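Local coordinates for protein GH26A (Muricauda sp. MAR_2010_75, PDB 6Q75) that is a family 26 glycoside hydrolase, which probably cleaves the backbone of a beta-linked polysaccharide such as mannan, at residues Asp37-His40 with Ser41-Gly44; Asp85-Gly88 with Glu89-Lys93; Asp154-Ala157 with Val158-Lys162. One frame throughout, in Å; residues are numbered along the deposited sequence.

Contact 1 (Asp37-His40 with Ser41-Gly44)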
loop_
_atom_site.group_PDB
_atom_site.type_symbol
_atom_site.label_atom_id
_atom_site.label_comp_id
_atom_site.label_asym_id
_atom_site.label_seq_id
_atom_site.Cartn_x
_atom_site.Cartn_y
_atom_site.Cartn_z
ATOM N N ASP A 37 3.278 -15.324 7.498
ATOM C CA ASP A 37 3.499 -15.918 8.812
ATOM C C ASP A 37 4.366 -15.012 9.668
ATOM O O ASP A 37 4.131 -14.857 10.877
ATOM C CB ASP A 37 4.149 -17.300 8.683
ATOM C CG ASP A 37 4.553 -17.878 10.037
ATOM O OD1 ASP A 37 3.688 -17.945 10.942
ATOM O OD2 ASP A 37 5.732 -18.258 10.213
ATOM N N TYR A 38 5.376 -14.401 9.056
ATOM C CA TYR A 38 6.227 -13.479 9.798
ATOM C C TYR A 38 5.431 -12.280 10.298
ATOM O O TYR A 38 5.569 -11.870 11.457
ATOM C CB TYR A 38 7.384 -13.041 8.907
ATOM C CG TYR A 38 8.278 -12.012 9.536
ATOM C CD1 TYR A 38 9.093 -12.335 10.618
ATOM C CD2 TYR A 38 8.303 -10.711 9.042
ATOM C CE1 TYR A 38 9.920 -11.379 11.201
ATOM C CE2 TYR A 38 9.121 -9.747 9.614
ATOM C CZ TYR A 38 9.925 -10.090 10.673
ATOM O OH TYR A 38 10.739 -9.121 11.215
ATOM N N ILE A 39 4.589 -11.700 9.440
ATOM C CA ILE A 39 3.796 -10.540 9.851
ATOM C C ILE A 39 2.806 -10.928 10.947
ATOM O O ILE A 39 2.604 -10.182 11.920
ATOM C CB ILE A 39 3.098 -9.926 8.619
ATOM C CG1 ILE A 39 4.121 -9.241 7.707
ATOM C CG2 ILE A 39 2.030 -8.929 9.034
ATOM C CD1 ILE A 39 3.541 -8.801 6.337
ATOM N N HIS A 40 2.199 -12.115 10.834
ATOM C CA HIS A 40 1.304 -12.581 11.892
ATOM C C HIS A 40 2.023 -12.799 13.210
ATOM O O HIS A 40 1.378 -12.755 14.264
ATOM C CB HIS A 40 0.606 -13.868 11.480
ATOM C CG HIS A 40 -0.656 -13.634 10.715
ATOM N ND1 HIS A 40 -0.670 -13.414 9.352
ATOM C CD2 HIS A 40 -1.945 -13.561 11.120
ATOM C CE1 HIS A 40 -1.915 -13.234 8.948
ATOM N NE2 HIS A 40 -2.709 -13.319 10.001
ATOM N N SER A 41 3.332 -13.025 13.182
ATOM C CA SER A 41 4.084 -13.321 14.397
ATOM C C SER A 41 4.622 -12.075 15.100
ATOM O O SER A 41 5.260 -12.212 16.153
ATOM C CB SER A 41 5.264 -14.246 14.082
ATOM O OG SER A 41 6.370 -13.468 13.630
ATOM N N LEU A 42 4.405 -10.875 14.556
ATOM C CA LEU A 42 5.097 -9.700 15.082
ATOM C C LEU A 42 4.685 -9.396 16.515
ATOM O O LEU A 42 5.528 -9.007 17.326
ATOM C CB LEU A 42 4.855 -8.483 14.190
ATOM C CG LEU A 42 5.521 -8.539 12.808
ATOM C CD1 LEU A 42 4.989 -7.452 11.843
ATOM C CD2 LEU A 42 7.040 -8.487 12.958
ATOM N N ASP A 43 3.405 -9.584 16.839
ATOM C CA ASP A 43 2.878 -9.521 18.208
ATOM C C ASP A 43 3.525 -8.404 19.023
ATOM O O ASP A 43 4.222 -8.637 20.011
ATOM C CB ASP A 43 3.056 -10.869 18.916
ATOM N N GLY A 44 3.292 -7.171 18.584
ATOM C CA GLY A 44 3.771 -5.995 19.286
ATOM C C GLY A 44 4.945 -5.308 18.617
ATOM O O GLY A 44 5.183 -4.127 18.883
HETATM O O HOH W 1 1.042 -10.816 16.052
#
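Ser41 turns back on Tyr38 with both its backbone and its side chain. Its OG donates to Tyr38 O at 2.8 Å, tilted only modestly from the carbonyl plane, while Ser41 N reaches Tyr38 O at 3.1 Å from well above that plane, on the same face. With chi1 at 84°, OG sits between the backbone N and the carbonyl carbon of Ser41, which swings OG back to the carbonyl of Tyr38. A further bond from Ser41 N to Asp37 O is weak, whereas Leu42 N to Ile39 O is straight, with an N-H...O angle of 168° at 3.3 Å. Bonds to the third residue back tighten the last turn of helix 30-40, which leads to strand 46-51 of the (beta/alpha)8 barrel expected of family 26. Water 1 extends this ending: it donates to His40 O at 2.7 Å and accepts from Asp43 N at 2.8 Å, just where Asp43 leaves helical geometry with a positive phi. Apolar packing lies on the inner side. Leu42 CD2 stands over one face of the Tyr38 ring, displaced toward its rim and 4.0 Å from CZ of Tyr38, and the other methyl, CD1, approaches Ile39 CG2 at 4.3 Å. Phe329 meets the Tyr38 ring in an edge-to-face stack, and Leu47 and Ile322 touch both Tyr38 and Leu42.

Contact 2 (Asp85-Gly88 with Glu89-Lys93)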
loop_
_atom_site.group_PDB
_atom_site.type_symbol
_atom_site.label_atom_id
_atom_site.label_comp_id
_atom_site.label_asym_id
_atom_site.label_seq_id
_atom_site.Cartn_x
_atom_site.Cartn_y
_atom_site.Cartn_z
ATOM N N ASP A 85 7.860 8.062 -19.614
ATOM C CA ASP A 85 8.099 6.633 -19.764
ATOM C C ASP A 85 7.371 5.809 -18.702
ATOM O O ASP A 85 7.183 6.251 -17.565
ATOM C CB ASP A 85 9.600 6.336 -19.705
ATOM C CG ASP A 85 10.373 7.009 -20.826
ATOM O OD1 ASP A 85 10.030 6.781 -22.005
ATOM O OD2 ASP A 85 11.329 7.759 -20.526
ATOM N N ASN A 86 6.937 4.613 -19.103
ATOM C CA ASN A 86 6.455 3.599 -18.175
ATOM C C ASN A 86 7.514 3.323 -17.101
ATOM O O ASN A 86 8.633 2.904 -17.441
ATOM C CB ASN A 86 6.136 2.310 -18.938
ATOM C CG ASN A 86 5.395 1.289 -18.091
ATOM O OD1 ASN A 86 5.597 1.185 -16.884
ATOM N ND2 ASN A 86 4.535 0.514 -18.736
ATOM N N PRO A 87 7.204 3.526 -15.816
ATOM C CA PRO A 87 8.209 3.327 -14.758
ATOM C C PRO A 87 8.412 1.876 -14.339
ATOM O O PRO A 87 9.284 1.609 -13.513
ATOM C CB PRO A 87 7.626 4.136 -13.593
ATOM C CG PRO A 87 6.152 3.981 -13.764
ATOM C CD PRO A 87 5.920 4.004 -15.269
ATOM N N GLY A 88 7.681 0.926 -14.921
ATOM C CA GLY A 88 7.650 -0.417 -14.361
ATOM C C GLY A 88 8.999 -1.115 -14.360
ATOM O O GLY A 88 9.358 -1.771 -13.378
ATOM N N GLU A 89 9.744 -1.036 -15.472
ATOM C CA GLU A 89 11.031 -1.734 -15.526
ATOM C C GLU A 89 12.006 -1.201 -14.474
ATOM O O GLU A 89 12.720 -1.974 -13.820
ATOM C CB GLU A 89 11.614 -1.638 -16.932
ATOM C CG GLU A 89 10.980 -2.667 -17.865
ATOM C CD GLU A 89 11.669 -2.777 -19.219
ATOM O OE1 GLU A 89 11.040 -2.406 -20.236
ATOM O OE2 GLU A 89 12.827 -3.254 -19.275
ATOM N N ARG A 90 12.048 0.121 -14.297
ATOM C CA ARG A 90 12.927 0.712 -13.290
ATOM C C ARG A 90 12.522 0.281 -11.877
ATOM O O ARG A 90 13.381 0.027 -11.024
ATOM C CB ARG A 90 12.897 2.237 -13.429
ATOM C CG ARG A 90 13.722 3.002 -12.423
ATOM C CD ARG A 90 13.765 4.505 -12.767
ATOM N NE ARG A 90 12.468 5.182 -12.610
ATOM C CZ ARG A 90 11.690 5.558 -13.628
ATOM N NH1 ARG A 90 12.065 5.314 -14.883
ATOM N NH2 ARG A 90 10.528 6.164 -13.400
ATOM N N ILE A 91 11.216 0.215 -11.613
ATOM C CA ILE A 91 10.711 -0.229 -10.315
ATOM C C ILE A 91 11.080 -1.686 -10.078
ATOM O O ILE A 91 11.536 -2.070 -8.995
ATOM C CB ILE A 91 9.184 -0.044 -10.258
ATOM C CG1 ILE A 91 8.819 1.432 -10.279
ATOM C CG2 ILE A 91 8.562 -0.796 -9.068
ATOM C CD1 ILE A 91 7.371 1.652 -10.659
ATOM N N VAL A 92 10.887 -2.525 -11.094
ATOM C CA VAL A 92 11.133 -3.951 -10.899
ATOM C C VAL A 92 12.599 -4.193 -10.587
ATOM O O VAL A 92 12.941 -4.979 -9.686
ATOM C CB VAL A 92 10.688 -4.750 -12.138
ATOM C CG1 VAL A 92 11.269 -6.160 -12.065
ATOM C CG2 VAL A 92 9.180 -4.811 -12.219
ATOM N N LYS A 93 13.489 -3.503 -11.305
ATOM C CA LYS A 93 14.917 -3.716 -11.104
ATOM C C LYS A 93 15.330 -3.331 -9.697
ATOM O O LYS A 93 16.137 -4.023 -9.069
ATOM C CB LYS A 93 15.732 -2.912 -12.114
ATOM C CG LYS A 93 17.230 -3.237 -12.094
HETATM O O HOH W 2 9.572 6.629 -15.989
HETATM O O HOH W 3 10.948 1.997 -16.350
HETATM O O HOH W 4 8.916 -0.001 -17.994
#
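Pro87 O and Gly88 O accept the first two main-chain bonds of helix 88-100, from Ile91 N at 3.0 Å and from Val92 N at 2.9 Å respectively. Ile91 N lies nearly along the C=O axis of Pro87. This is a helix N-terminus capped by an Asx turn: Asn86 OD1 accepts from Gly88 N at 2.9 Å, the side chain being placed for it with CG anti to the backbone N (chi1 -170°), at the entry to the helix that follows barrel strand 74-78. Two waters serve further N-H groups of the first turn. Both donate to Asn86 O; water 3 accepts from Arg90 N and water 4 from Glu89 N, so both amides have a water partner at the helix entry. Arg90 folds back over the same end. Its chain is bent at chi3 (68°), which returns the guanidinium toward Pro87 and places NH2 3.5 Å from Pro87 CB, while water 2, in the plane at the edge of the group, accepts from Arg90 NH2 and donates to Asp85 O. Arg90 NE is held by Asn54 O, which, with water 2 at NH2, helps to set the rotation of the guanidinium. Packing completes the contact on the buried side, where Pro87 and Ile91 lie side by side and point the same way, against Asn54. Ile91 CD1 comes 3.9 Å from Pro87 CB and 3.4 Å from Pro87 O.

Contact 3 (Asp154-Ala157 with Val158-Lys162); sequences DQVA and VHLKK
His159 leans back along helix 144-165 so that its CD2 lies 3.2 Å from Gln155 O, a close approach that is oblique to the ring. Val158 CG2 sits 3.7 Å above the same imidazole, over its centre, and is also 3.6 Å from Gln155 O; one methyl is therefore shared between the ring face and the preceding turn. This follows from the valine torsion, chi1 -67°, which puts CG1 beside the backbone N and CG2 between that nitrogen and the carbonyl carbon. His159 also packs against Glu89 and Val92 of helix 88-100. Replacing His159 by an alanine here removes the imidazole, and would probably leave Val158 CG2 without the ring beneath it and open a gap toward helix 88-100. The helix, one of the outer helices of the barrel, preceding strand 170-173, is locally distorted here: His159 N bonds to Val156 O, three residues back, from above the carbonyl plane at 2.9 Å, and not to Gln155 O, which instead faces the ring carbon CD2. Val156 O also takes the ordinary bond from Leu160 N, in the carbonyl plane at 3.1 Å. On the buried side Val156 and Leu160 approach at an angle to one another, CG1 of Val156 meeting CD1 of Leu160 at 4.1 Å, with Phe79 and Trp109 against Val156. Lys161 runs extended beyond CG, and its NZ bonds to His209, which also bonds Asp154 OD1, the carboxylate oxygen salt-bridged to Arg204.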
loop_
_atom_site.group_PDB
_atom_site.type_symbol
_atom_site.label_atom_id
_atom_site.label_comp_id
_atom_site.label_asym_id
_atom_site.label_seq_id
_atom_site.Cartn_x
_atom_site.Cartn_y
_atom_site.Cartn_z
ATOM N N ASP A 154 -3.065 -4.303 -17.270
ATOM C CA ASP A 154 -2.051 -5.186 -17.836
ATOM C C ASP A 154 -0.683 -4.514 -17.915
ATOM O O ASP A 154 0.345 -5.202 -17.863
ATOM C CB ASP A 154 -2.497 -5.674 -19.224
ATOM C CG ASP A 154 -3.692 -6.626 -19.170
ATOM O OD1 ASP A 154 -4.150 -6.987 -18.073
ATOM O OD2 ASP A 154 -4.192 -7.026 -20.237
ATOM N N GLN A 155 -0.641 -3.180 -18.016
ATOM C CA GLN A 155 0.635 -2.462 -18.031
ATOM C C GLN A 155 1.362 -2.533 -16.693
ATOM O O GLN A 155 2.557 -2.236 -16.630
ATOM C CB GLN A 155 0.431 -0.993 -18.413
ATOM C CG GLN A 155 0.176 -0.779 -19.898
ATOM C CD GLN A 155 -0.186 0.663 -20.239
ATOM O OE1 GLN A 155 -0.844 1.356 -19.456
ATOM N NE2 GLN A 155 0.215 1.108 -21.434
ATOM N N VAL A 156 0.662 -2.855 -15.613
ATOM C CA VAL A 156 1.314 -3.112 -14.336
ATOM C C VAL A 156 1.512 -4.606 -14.102
ATOM O O VAL A 156 2.534 -5.025 -13.553
ATOM C CB VAL A 156 0.503 -2.464 -13.196
ATOM C CG1 VAL A 156 1.098 -2.825 -11.835
ATOM C CG2 VAL A 156 0.498 -0.961 -13.377
ATOM N N ALA A 157 0.533 -5.411 -14.515
ATOM C CA ALA A 157 0.590 -6.855 -14.304
ATOM C C ALA A 157 1.856 -7.466 -14.897
ATOM O O ALA A 157 2.408 -8.424 -14.345
ATOM C CB ALA A 157 -0.655 -7.525 -14.910
ATOM N N VAL A 158 2.318 -6.950 -16.035
ATOM C CA VAL A 158 3.508 -7.528 -16.654
ATOM C C VAL A 158 4.715 -7.397 -15.729
ATOM O O VAL A 158 5.606 -8.257 -15.721
ATOM C CB VAL A 158 3.777 -6.878 -18.022
ATOM C CG1 VAL A 158 2.686 -7.249 -19.000
ATOM C CG2 VAL A 158 3.874 -5.387 -17.897
ATOM N N HIS A 159 4.756 -6.338 -14.937
ATOM C CA HIS A 159 5.873 -6.140 -14.020
ATOM C C HIS A 159 5.686 -6.954 -12.744
ATOM O O HIS A 159 6.652 -7.521 -12.220
ATOM C CB HIS A 159 6.020 -4.639 -13.738
ATOM C CG HIS A 159 6.233 -3.835 -14.986
ATOM N ND1 HIS A 159 7.292 -4.060 -15.843
ATOM C CD2 HIS A 159 5.466 -2.886 -15.580
ATOM C CE1 HIS A 159 7.193 -3.255 -16.887
ATOM N NE2 HIS A 159 6.090 -2.538 -16.757
ATOM N N LEU A 160 4.451 -7.065 -12.252
ATOM C CA LEU A 160 4.215 -7.972 -11.131
ATOM C C LEU A 160 4.584 -9.405 -11.493
ATOM O O LEU A 160 5.091 -10.155 -10.647
ATOM C CB LEU A 160 2.752 -7.884 -10.694
ATOM C CG LEU A 160 2.332 -6.516 -10.136
ATOM C CD1 LEU A 160 0.840 -6.457 -9.847
ATOM C CD2 LEU A 160 3.134 -6.114 -8.865
ATOM N N LYS A 161 4.395 -9.784 -12.764
ATOM C CA LYS A 161 4.722 -11.139 -13.187
ATOM C C LYS A 161 6.227 -11.342 -13.251
ATOM O O LYS A 161 6.722 -12.427 -12.935
ATOM C CB LYS A 161 4.116 -11.399 -14.571
ATOM C CG LYS A 161 2.706 -11.921 -14.592
ATOM C CD LYS A 161 2.187 -11.867 -16.045
ATOM C CE LYS A 161 0.962 -12.734 -16.270
ATOM N NZ LYS A 161 0.495 -12.635 -17.697
ATOM N N LYS A 162 6.974 -10.304 -13.620
ATOM C CA LYS A 162 8.426 -10.403 -13.553
ATOM C C LYS A 162 8.891 -10.551 -12.104
ATOM O O LYS A 162 9.822 -11.317 -11.811
ATOM C CB LYS A 162 9.052 -9.177 -14.214
ATOM C CG LYS A 162 10.562 -9.167 -14.199
#

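The three contacts follow one another along the chain within the family 26 region, at the end, at the start and in the middle of three different helices that flank the parallel barrel sheet. Contacts 2 and 3 have centres about 10 Å apart and touch: His159 CB packs 3.5 Å from Val92 CG2, and His159 CD2 lies 3.5 Å from Gly88 CA. Together they join two outer helices of the barrel, 88-100 and 144-165. Contact 1 touches neither, its centre about 31 Å from that of contact 2 and 29 Å from that of contact 3; it ends the helix that leads into strand 46-51, on a distant part of the barrel.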